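PDB 4Z9D: pertussis toxin-like subunit ArtA, which probably transfers ADP-ribose from NAD to trimeric G proteins as the enzymatic A subunit of a pertussis-like AB5 toxin. Local coordinates for residues Glu16-Arg20 and Asp21-Ser25; Phe108-Ile111 and Met112-Glu115; Thr55-Ile58 and Glu59-Ile63; Val95-Leu98 and Thr99-Gly102. The protein carries 2 engineered substitutions. All coordinates share one frame; numbering follows the deposited sequence. Where two conformers were deposited one is given.

Contact 1. Residues Glu16-Arg20 and Asp21-Ser25; sequences EEIFR and DGFRS. With NAD (nicotinamide-adenine-dinucleotide), chain F.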
loop_
_atom_site.group_PDB
_atom_site.type_symbol
_atom_site.label_atom_id
_atom_site.label_comp_id
_atom_site.label_asym_id
_atom_site.label_seq_id
_atom_site.Cartn_x
_atom_site.Cartn_y
_atom_site.Cartn_z
ATOM N N GLU A 16 4.634 10.308 13.865
ATOM C CA GLU A 16 4.855 10.037 15.272
ATOM C C GLU A 16 4.234 8.714 15.698
ATOM O O GLU A 16 4.851 7.932 16.425
ATOM C CB GLU A 16 4.283 11.179 16.109
ATOM C CG GLU A 16 4.457 10.990 17.584
ATOM C CD GLU A 16 5.897 10.973 18.015
ATOM O OE1 GLU A 16 6.777 11.426 17.243
ATOM O OE2 GLU A 16 6.145 10.468 19.130
ATOM N N GLU A 17 3.043 8.438 15.185
ATOM C CA GLU A 17 2.393 7.159 15.417
ATOM C C GLU A 17 3.025 6.047 14.576
ATOM O O GLU A 17 3.370 4.972 15.079
ATOM C CB GLU A 17 0.901 7.270 15.112
ATOM C CG GLU A 17 0.142 5.982 15.334
ATOM C CD GLU A 17 -1.276 6.054 14.826
ATOM O OE1 GLU A 17 -1.742 7.178 14.545
ATOM O OE2 GLU A 17 -1.935 4.993 14.736
ATOM N N ILE A 18 3.150 6.323 13.282
ATOM C CA ILE A 18 3.575 5.328 12.312
ATOM C C ILE A 18 5.051 4.935 12.449
ATOM O O ILE A 18 5.378 3.760 12.328
ATOM C CB ILE A 18 3.261 5.822 10.882
ATOM C CG1 ILE A 18 1.746 6.020 10.721
ATOM C CG2 ILE A 18 3.765 4.852 9.845
ATOM C CD1 ILE A 18 0.916 4.753 11.066
ATOM N N PHE A 19 5.938 5.883 12.733
ATOM C CA PHE A 19 7.353 5.535 12.894
ATOM C C PHE A 19 7.539 4.605 14.085
ATOM O O PHE A 19 8.422 3.735 14.093
ATOM C CB PHE A 19 8.210 6.778 13.110
ATOM C CG PHE A 19 8.440 7.596 11.869
ATOM C CD1 PHE A 19 9.042 8.838 11.967
ATOM C CD2 PHE A 19 8.043 7.143 10.613
ATOM C CE1 PHE A 19 9.255 9.615 10.845
ATOM C CE2 PHE A 19 8.271 7.912 9.486
ATOM C CZ PHE A 19 8.872 9.154 9.607
ATOM N N ARG A 20 6.662 4.772 15.069
ATOM C CA ARG A 20 6.756 4.033 16.317
ATOM C C ARG A 20 6.112 2.667 16.126
ATOM O O ARG A 20 6.712 1.637 16.430
ATOM C CB ARG A 20 6.041 4.784 17.445
ATOM C CG ARG A 20 6.063 4.064 18.788
ATOM C CD ARG A 20 4.759 4.279 19.533
ATOM N NE ARG A 20 4.406 5.670 19.745
ATOM C CZ ARG A 20 3.157 6.117 19.663
ATOM N NH1 ARG A 20 2.889 7.401 19.860
ATOM N NH2 ARG A 20 2.182 5.286 19.327
ATOM N N ASP A 21 4.889 2.678 15.603
ATOM C CA ASP A 21 4.042 1.484 15.550
ATOM C C ASP A 21 4.074 0.707 14.243
ATOM O O ASP A 21 3.692 -0.463 14.207
ATOM C CB ASP A 21 2.592 1.878 15.829
ATOM C CG ASP A 21 2.406 2.471 17.203
ATOM O OD1 ASP A 21 3.281 2.244 18.050
ATOM O OD2 ASP A 21 1.398 3.177 17.428
ATOM N N GLY A 22 4.530 1.347 13.171
ATOM C CA GLY A 22 4.440 0.733 11.860
ATOM C C GLY A 22 2.998 0.682 11.396
ATOM O O GLY A 22 2.139 1.387 11.936
ATOM N N PHE A 23 2.734 -0.123 10.372
ATOM C CA PHE A 23 1.380 -0.332 9.878
ATOM C C PHE A 23 0.865 -1.701 10.277
ATOM O O PHE A 23 1.640 -2.652 10.334
ATOM C CB PHE A 23 1.320 -0.194 8.349
ATOM C CG PHE A 23 1.710 1.173 7.834
ATOM C CD1 PHE A 23 0.817 2.230 7.905
ATOM C CD2 PHE A 23 2.936 1.379 7.210
ATOM C CE1 PHE A 23 1.156 3.489 7.409
ATOM C CE2 PHE A 23 3.276 2.640 6.700
ATOM C CZ PHE A 23 2.385 3.687 6.800
ATOM N N ARG A 24 -0.431 -1.805 10.564
ATOM C CA ARG A 24 -1.046 -3.107 10.804
ATOM C C ARG A 24 -2.322 -3.238 9.977
ATOM O O ARG A 24 -3.069 -2.269 9.816
ATOM C CB ARG A 24 -1.340 -3.311 12.303
ATOM C CG ARG A 24 -2.047 -4.632 12.619
ATOM C CD ARG A 24 -1.907 -5.051 14.096
ATOM N NE ARG A 24 -0.520 -5.273 14.503
ATOM C CZ ARG A 24 0.179 -6.389 14.290
ATOM N NH1 ARG A 24 1.429 -6.465 14.718
ATOM N NH2 ARG A 24 -0.351 -7.420 13.640
ATOM N N SER A 25 -2.573 -4.431 9.443
ATOM C CA SER A 25 -3.748 -4.640 8.600
ATOM C C SER A 25 -5.015 -4.538 9.437
ATOM O O SER A 25 -4.955 -4.602 10.663
ATOM C CB SER A 25 -3.709 -6.008 7.925
ATOM O OG SER A 25 -3.666 -7.043 8.898
HETATM P PA NAD F . -6.827 1.303 4.189
HETATM O O1A NAD F . -5.627 0.466 4.448
HETATM O O2A NAD F . -8.138 0.899 4.760
HETATM O O5B NAD F . -6.454 2.820 4.652
HETATM C C5B NAD F . -7.380 3.918 4.650
HETATM C C4B NAD F . -7.287 4.608 6.027
HETATM O O4B NAD F . -7.799 3.727 7.072
HETATM C C3B NAD F . -5.847 4.801 6.393
HETATM O O3B NAD F . -5.353 5.981 5.688
HETATM C C2B NAD F . -6.006 5.074 7.862
HETATM O O2B NAD F . -6.724 6.289 8.004
HETATM C C1B NAD F . -6.965 3.938 8.249
HETATM N N9A NAD F . -6.396 2.571 8.523
HETATM C C8A NAD F . -5.871 1.626 7.744
HETATM N N7A NAD F . -5.564 0.580 8.516
HETATM C C5A NAD F . -5.917 0.865 9.773
HETATM C C6A NAD F . -5.832 0.168 10.921
HETATM N N6A NAD F . -5.302 -1.050 10.845
HETATM N N1A NAD F . -6.252 0.667 12.095
HETATM C C2A NAD F . -6.802 1.947 12.111
HETATM N N3A NAD F . -6.879 2.656 10.905
HETATM C C4A NAD F . -6.437 2.098 9.766
HETATM O O3 NAD F . -7.028 1.455 2.630
HETATM P PN NAD F . -5.821 1.815 1.600
HETATM O O1N NAD F . -4.551 1.168 2.031
HETATM O O2N NAD F . -5.865 3.263 1.302
HETATM O O5D NAD F . -6.344 0.991 0.344
HETATM C C5D NAD F . -7.650 1.194 -0.213
HETATM C C4D NAD F . -7.638 0.817 -1.697
HETATM O O4D NAD F . -6.510 1.569 -2.265
HETATM C C3D NAD F . -7.331 -0.678 -1.904
HETATM O O3D NAD F . -7.891 -1.145 -3.137
HETATM C C2D NAD F . -5.824 -0.606 -2.048
HETATM O O2D NAD F . -5.301 -1.790 -2.691
HETATM C C1D NAD F . -5.629 0.633 -2.912
HETATM N N1N NAD F . -4.192 1.079 -2.841
HETATM C C2N NAD F . -3.763 1.954 -1.811
HETATM C C3N NAD F . -2.433 2.357 -1.685
HETATM C C7N NAD F . -2.023 3.239 -0.667
HETATM O O7N NAD F . -0.802 3.799 -0.778
HETATM N N7N NAD F . -2.876 3.516 0.323
HETATM C C4N NAD F . -1.507 1.872 -2.605
HETATM C C5N NAD F . -1.911 1.015 -3.628
HETATM C C6N NAD F . -3.235 0.603 -3.752
HETATM O O HOH W 1 -0.598 2.891 15.518
#
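Ile18 lays its CG2 methyl over one face of the Phe23 ring, 3.9 Å from CG2 to the ring centroid and displaced toward the rim. This CH-pi contact spans the C-terminal end of helix 15-21 and the turn into strand 23-24, in a fold of the pertussis toxin S1 family of ADP-ribosyltransferases. A second flat group, the guanidinium of Arg20, has Asp21 OD2 at its edge, while Glu16 O and Glu17 CA lie against one face. Because CG2 of Ile18 is anti to the backbone N, it leans toward the C-terminal end of the helix and onto the Phe23 ring. Phe23 also meets Tyr80 edge-to-face and Arg9 through a cation-pi contact, and Arg9 itself binds NAD.

The outer side is polar. Arg20 NH2 forms a salt bridge with Asp21 OD2 at 2.9 Å, but its hydrogen bonds to the two carboxylate oxygens are weak, the one to OD2 bent to 122°. A water donates to both Glu17 OE2 and Asp21 OD2, which probably eases the closeness of two acids whose oxygens are 4.7 Å apart.

Gly22 leaves the helix with a positive phi of 70°, which suits glycine, and its N still reaches Ile18 O at 2.7 Å. The strand that follows delivers Arg24 to the cofactor: its backbone O accepts a weak hydrogen bond from the adenine amino group, N6A of NAD, at 2.7 Å.

Contact 2. Residues Phe108-Ile111 and Met112-Glu115; sequences FERI and MMRE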
loop_
_atom_site.group_PDB
_atom_site.type_symbol
_atom_site.label_atom_id
_atom_site.label_comp_id
_atom_site.label_asym_id
_atom_site.label_seq_id
_atom_site.Cartn_x
_atom_site.Cartn_y
_atom_site.Cartn_z
ATOM N N PHE A 108 -12.068 -4.932 -16.523
ATOM C CA PHE A 108 -11.821 -3.678 -15.826
ATOM C C PHE A 108 -10.754 -3.850 -14.748
ATOM O O PHE A 108 -9.899 -2.982 -14.567
ATOM C CB PHE A 108 -13.101 -3.127 -15.209
ATOM C CG PHE A 108 -12.891 -1.848 -14.442
ATOM C CD1 PHE A 108 -12.872 -1.854 -13.056
ATOM C CD2 PHE A 108 -12.676 -0.649 -15.104
ATOM C CE1 PHE A 108 -12.664 -0.690 -12.340
ATOM C CE2 PHE A 108 -12.476 0.527 -14.396
ATOM C CZ PHE A 108 -12.466 0.506 -13.013
ATOM N N GLU A 109 -10.842 -4.937 -13.994
ATOM C CA GLU A 109 -9.840 -5.226 -12.967
ATOM C C GLU A 109 -8.442 -5.345 -13.566
ATOM O O GLU A 109 -7.469 -4.827 -13.005
ATOM C CB GLU A 109 -10.215 -6.500 -12.214
ATOM C CG GLU A 109 -11.429 -6.315 -11.312
ATOM C CD GLU A 109 -11.848 -7.593 -10.611
ATOM O OE1 GLU A 109 -12.064 -8.605 -11.313
ATOM O OE2 GLU A 109 -11.978 -7.581 -9.363
ATOM N N ARG A 110 -8.338 -6.011 -14.714
ATOM C CA ARG A 110 -7.028 -6.233 -15.316
ATOM C C ARG A 110 -6.447 -4.934 -15.844
ATOM O O ARG A 110 -5.233 -4.734 -15.801
ATOM C CB ARG A 110 -7.105 -7.297 -16.413
ATOM C CG ARG A 110 -7.595 -8.646 -15.883
ATOM C CD ARG A 110 -7.077 -9.826 -16.682
ATOM N NE ARG A 110 -7.496 -11.097 -16.087
ATOM C CZ ARG A 110 -6.688 -11.903 -15.408
ATOM N NH1 ARG A 110 -7.152 -13.042 -14.903
ATOM N NH2 ARG A 110 -5.416 -11.572 -15.233
ATOM N N ILE A 111 -7.307 -4.048 -16.337
ATOM C CA ILE A 111 -6.851 -2.718 -16.738
ATOM C C ILE A 111 -6.292 -1.941 -15.537
ATOM O O ILE A 111 -5.272 -1.267 -15.645
ATOM C CB ILE A 111 -7.986 -1.926 -17.420
ATOM C CG1 ILE A 111 -8.070 -2.335 -18.892
ATOM C CG2 ILE A 111 -7.747 -0.424 -17.341
ATOM C CD1 ILE A 111 -9.252 -1.770 -19.605
ATOM N N MET A 112 -6.946 -2.060 -14.392
ATOM C CA MET A 112 -6.503 -1.374 -13.182
ATOM C C MET A 112 -5.152 -1.906 -12.666
ATOM O O MET A 112 -4.417 -1.177 -11.990
ATOM C CB MET A 112 -7.578 -1.500 -12.093
ATOM C CG MET A 112 -8.843 -0.665 -12.360
ATOM S SD MET A 112 -8.511 1.116 -12.299
ATOM C CE MET A 112 -8.200 1.336 -10.542
ATOM N N MET A 113 -4.829 -3.163 -12.991
ATOM C CA MET A 113 -3.593 -3.814 -12.511
ATOM C C MET A 113 -2.484 -3.797 -13.556
ATOM O O MET A 113 -1.404 -4.349 -13.351
ATOM C CB MET A 113 -3.854 -5.275 -12.124
ATOM C CG MET A 113 -4.917 -5.502 -11.077
ATOM S SD MET A 113 -4.957 -7.242 -10.545
ATOM C CE MET A 113 -5.343 -8.100 -12.069
ATOM N N ARG A 114 -2.776 -3.139 -14.669
ATOM C CA ARG A 114 -1.946 -3.208 -15.868
ATOM C C ARG A 114 -0.490 -2.793 -15.685
ATOM O O ARG A 114 0.405 -3.372 -16.315
ATOM C CB ARG A 114 -2.568 -2.340 -16.959
ATOM C CG ARG A 114 -2.638 -2.995 -18.319
ATOM C CD ARG A 114 -3.139 -1.972 -19.329
ATOM N NE ARG A 114 -2.332 -0.763 -19.244
ATOM C CZ ARG A 114 -1.420 -0.409 -20.141
ATOM N NH1 ARG A 114 -1.219 -1.157 -21.218
ATOM N NH2 ARG A 114 -0.727 0.702 -19.965
ATOM N N GLU A 115 -0.239 -1.807 -14.832
ATOM C CA GLU A 115 1.109 -1.258 -14.728
ATOM C C GLU A 115 1.956 -2.016 -13.709
ATOM O O GLU A 115 3.144 -1.744 -13.564
ATOM C CB GLU A 115 1.029 0.227 -14.377
ATOM C CG GLU A 115 0.954 1.125 -15.600
ATOM C CD GLU A 115 0.566 2.541 -15.239
ATOM O OE1 GLU A 115 -0.598 2.735 -14.817
ATOM O OE2 GLU A 115 1.411 3.455 -15.374
#
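Met112 packs along Phe108 one helical turn back, at the C-terminal end of helix 107-112. This helix end lies beside the cofactor site, the Met112 side chain about 8 Å from the bound NAD. Its CB sits 3.5 Å from Glu109 O, against the backbone of the last turn. The next atom, CG, comes over one face of the phenyl ring, 3.8 Å from Phe108 CE1 and offset toward the rim, which makes a CH-pi contact. A bend at chi2 (-66°) then carries SD past the ring border, 4.1 Å from Phe108 CZ; the sulfur views the ring obliquely in a Met-aromatic contact. The two side chains run side by side and point the same way.

Underneath, Met112 N donates to Phe108 O at 3.1 Å in an ordinary helical bond. The next turn is looser: Met113 N shares itself weakly between Glu109 O and Arg110 O, and Arg114 N reaches Ile111 O at 3.3 Å from above the carbonyl plane. Met113 CG lies 3.3 Å from Glu109 O, and this side chain continues to Val95 of the preceding helix and to Ile91. The carboxylate of Glu109 turns to Arg37 in a salt bridge and to Ser106 N.

Methionine suits this surface site because its flexible chain and polarisable sulfur follow the shape of a ring without a directional bond; the contact probably rests largely on dispersion.

Contact 3. Residues Thr55-Ile58 and Glu59-Ile63; sequences TSLI and ETYNI. With NAD (nicotinamide-adenine-dinucleotide), chain F.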
loop_
_atom_site.group_PDB
_atom_site.type_symbol
_atom_site.label_atom_id
_atom_site.label_comp_id
_atom_site.label_asym_id
_atom_site.label_seq_id
_atom_site.Cartn_x
_atom_site.Cartn_y
_atom_site.Cartn_z
ATOM N N THR A 55 4.915 0.721 -5.865
ATOM C CA THR A 55 6.294 1.066 -6.206
ATOM C C THR A 55 6.383 2.441 -6.855
ATOM O O THR A 55 7.475 3.003 -6.989
ATOM C CB THR A 55 6.921 0.055 -7.168
ATOM O OG1 THR A 55 6.125 -0.035 -8.357
ATOM C CG2 THR A 55 7.040 -1.320 -6.509
ATOM N N SER A 56 5.236 2.967 -7.274
ATOM C CA SER A 56 5.182 4.163 -8.114
ATOM C C SER A 56 4.880 5.472 -7.373
ATOM O O SER A 56 3.786 5.664 -6.840
ATOM C CB SER A 56 4.143 3.946 -9.218
ATOM O OG SER A 56 3.855 5.141 -9.924
ATOM N N LEU A 57 5.861 6.370 -7.359
ATOM C CA LEU A 57 5.710 7.695 -6.783
ATOM C C LEU A 57 4.585 8.452 -7.481
ATOM O O LEU A 57 3.762 9.119 -6.844
ATOM C CB LEU A 57 7.020 8.476 -6.923
ATOM C CG LEU A 57 6.984 9.944 -6.502
ATOM C CD1 LEU A 57 6.761 10.057 -4.999
ATOM C CD2 LEU A 57 8.252 10.682 -6.921
ATOM N N ILE A 58 4.528 8.288 -8.794
ATOM C CA ILE A 58 3.513 8.952 -9.598
ATOM C C ILE A 58 2.133 8.514 -9.148
ATOM O O ILE A 58 1.229 9.345 -8.997
ATOM C CB ILE A 58 3.706 8.656 -11.096
ATOM C CG1 ILE A 58 4.892 9.466 -11.616
ATOM C CG2 ILE A 58 2.433 8.982 -11.877
ATOM C CD1 ILE A 58 5.472 8.961 -12.916
ATOM N N GLU A 59 1.973 7.209 -8.922
ATOM C CA GLU A 59 0.713 6.668 -8.422
ATOM C C GLU A 59 0.312 7.221 -7.062
ATOM O O GLU A 59 -0.878 7.380 -6.801
ATOM C CB GLU A 59 0.753 5.135 -8.345
ATOM C CG GLU A 59 0.610 4.446 -9.707
ATOM C CD GLU A 59 0.515 2.926 -9.610
ATOM O OE1 GLU A 59 0.573 2.396 -8.476
ATOM O OE2 GLU A 59 0.374 2.267 -10.672
ATOM N N THR A 60 1.276 7.489 -6.178
ATOM C CA THR A 60 0.918 7.998 -4.845
ATOM C C THR A 60 0.181 9.340 -4.900
ATOM O O THR A 60 -0.747 9.566 -4.117
ATOM C CB THR A 60 2.136 8.164 -3.925
ATOM O OG1 THR A 60 3.011 9.182 -4.437
ATOM C CG2 THR A 60 2.878 6.849 -3.803
ATOM N N TYR A 61 0.616 10.244 -5.776
ATOM C CA TYR A 61 -0.086 11.525 -5.910
ATOM C C TYR A 61 -1.544 11.353 -6.336
ATOM O O TYR A 61 -2.435 12.096 -5.891
ATOM C CB TYR A 61 0.633 12.432 -6.906
ATOM C CG TYR A 61 1.958 12.924 -6.396
ATOM C CD1 TYR A 61 2.019 13.903 -5.410
ATOM C CD2 TYR A 61 3.148 12.399 -6.880
ATOM C CE1 TYR A 61 3.233 14.364 -4.930
ATOM C CE2 TYR A 61 4.373 12.850 -6.406
ATOM C CZ TYR A 61 4.405 13.832 -5.432
ATOM O OH TYR A 61 5.614 14.278 -4.961
ATOM N N ASN A 62 -1.783 10.387 -7.209
ATOM C CA ASN A 62 -3.127 10.133 -7.712
ATOM C C ASN A 62 -4.020 9.485 -6.672
ATOM O O ASN A 62 -5.201 9.799 -6.574
ATOM C CB ASN A 62 -3.066 9.263 -8.957
ATOM C CG ASN A 62 -2.469 9.993 -10.148
ATOM O OD1 ASN A 62 -2.499 11.230 -10.224
ATOM N ND2 ASN A 62 -1.922 9.229 -11.091
ATOM N N ILE A 63 -3.456 8.552 -5.910
ATOM C CA ILE A 63 -4.161 7.977 -4.765
ATOM C C ILE A 63 -4.528 9.066 -3.744
ATOM O O ILE A 63 -5.655 9.115 -3.242
ATOM C CB ILE A 63 -3.302 6.880 -4.088
ATOM C CG1 ILE A 63 -3.171 5.668 -5.012
ATOM C CG2 ILE A 63 -3.891 6.459 -2.745
ATOM C CD1 ILE A 63 -2.083 4.678 -4.570
HETATM P PA NAD F . -6.827 1.303 4.189
HETATM O O1A NAD F . -5.627 0.466 4.448
HETATM O O2A NAD F . -8.138 0.899 4.760
HETATM O O5B NAD F . -6.454 2.820 4.652
HETATM C C5B NAD F . -7.380 3.918 4.650
HETATM C C4B NAD F . -7.287 4.608 6.027
HETATM O O4B NAD F . -7.799 3.727 7.072
HETATM C C3B NAD F . -5.847 4.801 6.393
HETATM O O3B NAD F . -5.353 5.981 5.688
HETATM C C2B NAD F . -6.006 5.074 7.862
HETATM O O2B NAD F . -6.724 6.289 8.004
HETATM C C1B NAD F . -6.965 3.938 8.249
HETATM N N9A NAD F . -6.396 2.571 8.523
HETATM C C8A NAD F . -5.871 1.626 7.744
HETATM N N7A NAD F . -5.564 0.580 8.516
HETATM C C5A NAD F . -5.917 0.865 9.773
HETATM C C6A NAD F . -5.832 0.168 10.921
HETATM N N6A NAD F . -5.302 -1.050 10.845
HETATM N N1A NAD F . -6.252 0.667 12.095
HETATM C C2A NAD F . -6.802 1.947 12.111
HETATM N N3A NAD F . -6.879 2.656 10.905
HETATM C C4A NAD F . -6.437 2.098 9.766
HETATM O O3 NAD F . -7.028 1.455 2.630
HETATM P PN NAD F . -5.821 1.815 1.600
HETATM O O1N NAD F . -4.551 1.168 2.031
HETATM O O2N NAD F . -5.865 3.263 1.302
HETATM O O5D NAD F . -6.344 0.991 0.344
HETATM C C5D NAD F . -7.650 1.194 -0.213
HETATM C C4D NAD F . -7.638 0.817 -1.697
HETATM O O4D NAD F . -6.510 1.569 -2.265
HETATM C C3D NAD F . -7.331 -0.678 -1.904
HETATM O O3D NAD F . -7.891 -1.145 -3.137
HETATM C C2D NAD F . -5.824 -0.606 -2.048
HETATM O O2D NAD F . -5.301 -1.790 -2.691
HETATM C C1D NAD F . -5.629 0.633 -2.912
HETATM N N1N NAD F . -4.192 1.079 -2.841
HETATM C C2N NAD F . -3.763 1.954 -1.811
HETATM C C3N NAD F . -2.433 2.357 -1.685
HETATM C C7N NAD F . -2.023 3.239 -0.667
HETATM O O7N NAD F . -0.802 3.799 -0.778
HETATM N N7N NAD F . -2.876 3.516 0.323
HETATM C C4N NAD F . -1.507 1.872 -2.605
HETATM C C5N NAD F . -1.911 1.015 -3.628
HETATM C C6N NAD F . -3.235 0.603 -3.752
HETATM O O HOH W 2 0.891 11.696 -10.478
#
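Ser56 and Glu59 meet at the start of helix 57-68, where hydrogen bonds dominate. Ser56 is the N-cap: its OG, anti to the backbone N (chi1 169°), accepts from Glu59 N at 3.0 Å along a fairly straight path of 161°. Ser56 O then takes Thr60 N in the first helical bond. Leu57 O is gripped by the Thr60 residue twice, weakly by its N and also by OG1, which donates in the carbonyl plane onto a lone pair (2.5 Å). A small beta-hydroxyl suits both places, capping a first-turn N-H in one and folding back on the preceding turn in the other. Ile58 O receives a water at 2.8 Å.

Carbon contacts are fewer. Glu59 CG packs 3.6 Å from Ser56 CB, and Leu57 CG touches Tyr61 CE2 at 3.9 Å, at the ring of a tyrosine whose OH is bonded to Asp147. One turn further on, Ile63 turns to the cofactor, its CD1 3.5 Å from C4N of the nicotinamide ring of NAD.

The charged group is held from outside: Glu59 OE1 bonds to Thr54 OG1 and OE2 to Asn117 ND2. A carboxylate in the first turn, beside a serine cap, would probably be stabilised by the positive end of the helix dipole, so capping and charge together favour a firm start for the helix that brings Ile63 to NAD.

Contact 4. Residues Val95-Leu98 and Thr99-Gly102; sequences VNYL and TQRG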
loop_
_atom_site.group_PDB
_atom_site.type_symbol
_atom_site.label_atom_id
_atom_site.label_comp_id
_atom_site.label_asym_id
_atom_site.label_seq_id
_atom_site.Cartn_x
_atom_site.Cartn_y
_atom_site.Cartn_z
ATOM N N VAL A 95 -2.380 -13.296 -8.523
ATOM C CA VAL A 95 -3.469 -13.116 -9.484
ATOM C C VAL A 95 -3.432 -14.251 -10.517
ATOM O O VAL A 95 -4.472 -14.791 -10.896
ATOM C CB VAL A 95 -3.389 -11.733 -10.171
ATOM C CG1 VAL A 95 -4.253 -11.692 -11.425
ATOM C CG2 VAL A 95 -3.800 -10.624 -9.186
ATOM N N ASN A 96 -2.231 -14.623 -10.952
ATOM C CA ASN A 96 -2.075 -15.756 -11.867
ATOM C C ASN A 96 -2.525 -17.074 -11.231
ATOM O O ASN A 96 -3.139 -17.912 -11.887
ATOM C CB ASN A 96 -0.631 -15.880 -12.346
ATOM C CG ASN A 96 -0.229 -14.756 -13.287
ATOM O OD1 ASN A 96 -1.069 -13.972 -13.739
ATOM N ND2 ASN A 96 1.065 -14.681 -13.602
ATOM N N TYR A 97 -2.161 -17.282 -9.972
ATOM C CA TYR A 97 -2.596 -18.469 -9.251
ATOM C C TYR A 97 -4.117 -18.538 -9.083
ATOM O O TYR A 97 -4.725 -19.568 -9.344
ATOM C CB TYR A 97 -1.905 -18.527 -7.894
ATOM C CG TYR A 97 -2.407 -19.636 -6.996
ATOM C CD1 TYR A 97 -1.985 -20.940 -7.184
ATOM C CD2 TYR A 97 -3.256 -19.364 -5.925
ATOM C CE1 TYR A 97 -2.426 -21.971 -6.348
ATOM C CE2 TYR A 97 -3.692 -20.377 -5.073
ATOM C CZ TYR A 97 -3.275 -21.682 -5.299
ATOM O OH TYR A 97 -3.695 -22.703 -4.477
ATOM N N LEU A 98 -4.733 -17.447 -8.649
ATOM C CA LEU A 98 -6.193 -17.410 -8.504
ATOM C C LEU A 98 -6.883 -17.697 -9.841
ATOM O O LEU A 98 -7.914 -18.367 -9.898
ATOM C CB LEU A 98 -6.647 -16.054 -7.961
ATOM C CG LEU A 98 -6.210 -15.851 -6.511
ATOM C CD1 LEU A 98 -6.404 -14.404 -6.056
ATOM C CD2 LEU A 98 -6.969 -16.803 -5.594
ATOM N N THR A 99 -6.318 -17.169 -10.919
ATOM C CA THR A 99 -6.835 -17.438 -12.258
ATOM C C THR A 99 -6.723 -18.930 -12.629
ATOM O O THR A 99 -7.643 -19.479 -13.243
ATOM C CB THR A 99 -6.112 -16.567 -13.302
ATOM O OG1 THR A 99 -6.272 -15.188 -12.946
ATOM C CG2 THR A 99 -6.706 -16.781 -14.686
ATOM N N GLN A 100 -5.618 -19.590 -12.270
ATOM C CA GLN A 100 -5.499 -21.033 -12.524
ATOM C C GLN A 100 -6.461 -21.815 -11.640
ATOM O O GLN A 100 -6.791 -22.968 -11.918
ATOM C CB GLN A 100 -4.092 -21.561 -12.246
ATOM C CG GLN A 100 -2.982 -21.090 -13.163
ATOM C CD GLN A 100 -1.604 -21.372 -12.574
ATOM O OE1 GLN A 100 -1.470 -21.693 -11.389
ATOM N NE2 GLN A 100 -0.574 -21.271 -13.407
ATOM N N ARG A 101 -6.927 -21.180 -10.575
ATOM C CA ARG A 101 -7.861 -21.855 -9.685
ATOM C C ARG A 101 -9.299 -21.599 -10.087
ATOM O O ARG A 101 -10.213 -22.126 -9.469
ATOM C CB ARG A 101 -7.619 -21.424 -8.232
ATOM C CG ARG A 101 -6.280 -21.897 -7.660
ATOM C CD ARG A 101 -6.270 -23.403 -7.456
ATOM N NE ARG A 101 -7.441 -23.790 -6.679
ATOM C CZ ARG A 101 -7.471 -23.863 -5.353
ATOM N NH1 ARG A 101 -8.595 -24.206 -4.743
ATOM N NH2 ARG A 101 -6.386 -23.591 -4.640
ATOM N N GLY A 102 -9.497 -20.804 -11.134
ATOM C CA GLY A 102 -10.831 -20.588 -11.662
ATOM C C GLY A 102 -11.469 -19.279 -11.255
ATOM O O GLY A 102 -12.621 -19.007 -11.589
HETATM O O HOH W 3 -3.653 -13.738 -14.359
#
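Tyr97 and Arg101, one turn apart, meet in a side-chain contact at the C-terminal end of helix 92-100, which closes in a Schellman motif at Gly102. That residue leaves the helix with a positive phi of 101°, where a side chain would collide with the carbonyl oxygen of Arg101, so glycine fits; its N bonds to Thr99 O. The helix precedes helix 107-112 in the chain and lies toward the edge of the molecule.

Within the helix Val95 O has two donors from one residue. Thr99 N reaches it at 3.0 Å and Thr99 OG1 at 2.8 Å, arriving from opposite faces of the carbonyl plane. Threonine suits the site because its OG1, placed beside its own backbone N, can donate back to this carbonyl and still accept from Arg110 NH1 of the next helix. A water donates to Asn96 OD1 and more weakly to Thr99 OG1. At the last turn Arg101 N is divided between Tyr97 O and Leu98 O, both weak bonds.

Bends at chi2 and chi3 fold the Arg101 chain back over the phenol. Its CG rests on one ring face, 4.0 Å from the Tyr97 centroid, in a CH-pi contact. The guanidinium stands nearly perpendicular to the ring, 88° between planes, and its NH2 donates in its own plane to Tyr97 OH at 2.8 Å.

In the fold
Along the chain the order is contact 1, contact 3, contact 4, contact 2, all within the pertussis toxin S1-like part of the chain. Contacts 1 and 3 both touch NAD, though their centres are about 20 Å apart: one at the adenine, the other at the nicotinamide. Contacts 2 and 4 belong to the successive helices 107-112 and 92-100, with centres about 15 Å apart, and join through Arg110 with Thr99 and Met113 with Val95. Contact 1 lies across the chain's centre from this pair, about 30 Å from contact 2 and about 33 Å from contact 4, centre to centre. Contact 3 touches contact 2 where Glu115 packs on Glu59. NAD thus spans contacts 1 and 3, while the helix pair forms a more peripheral part.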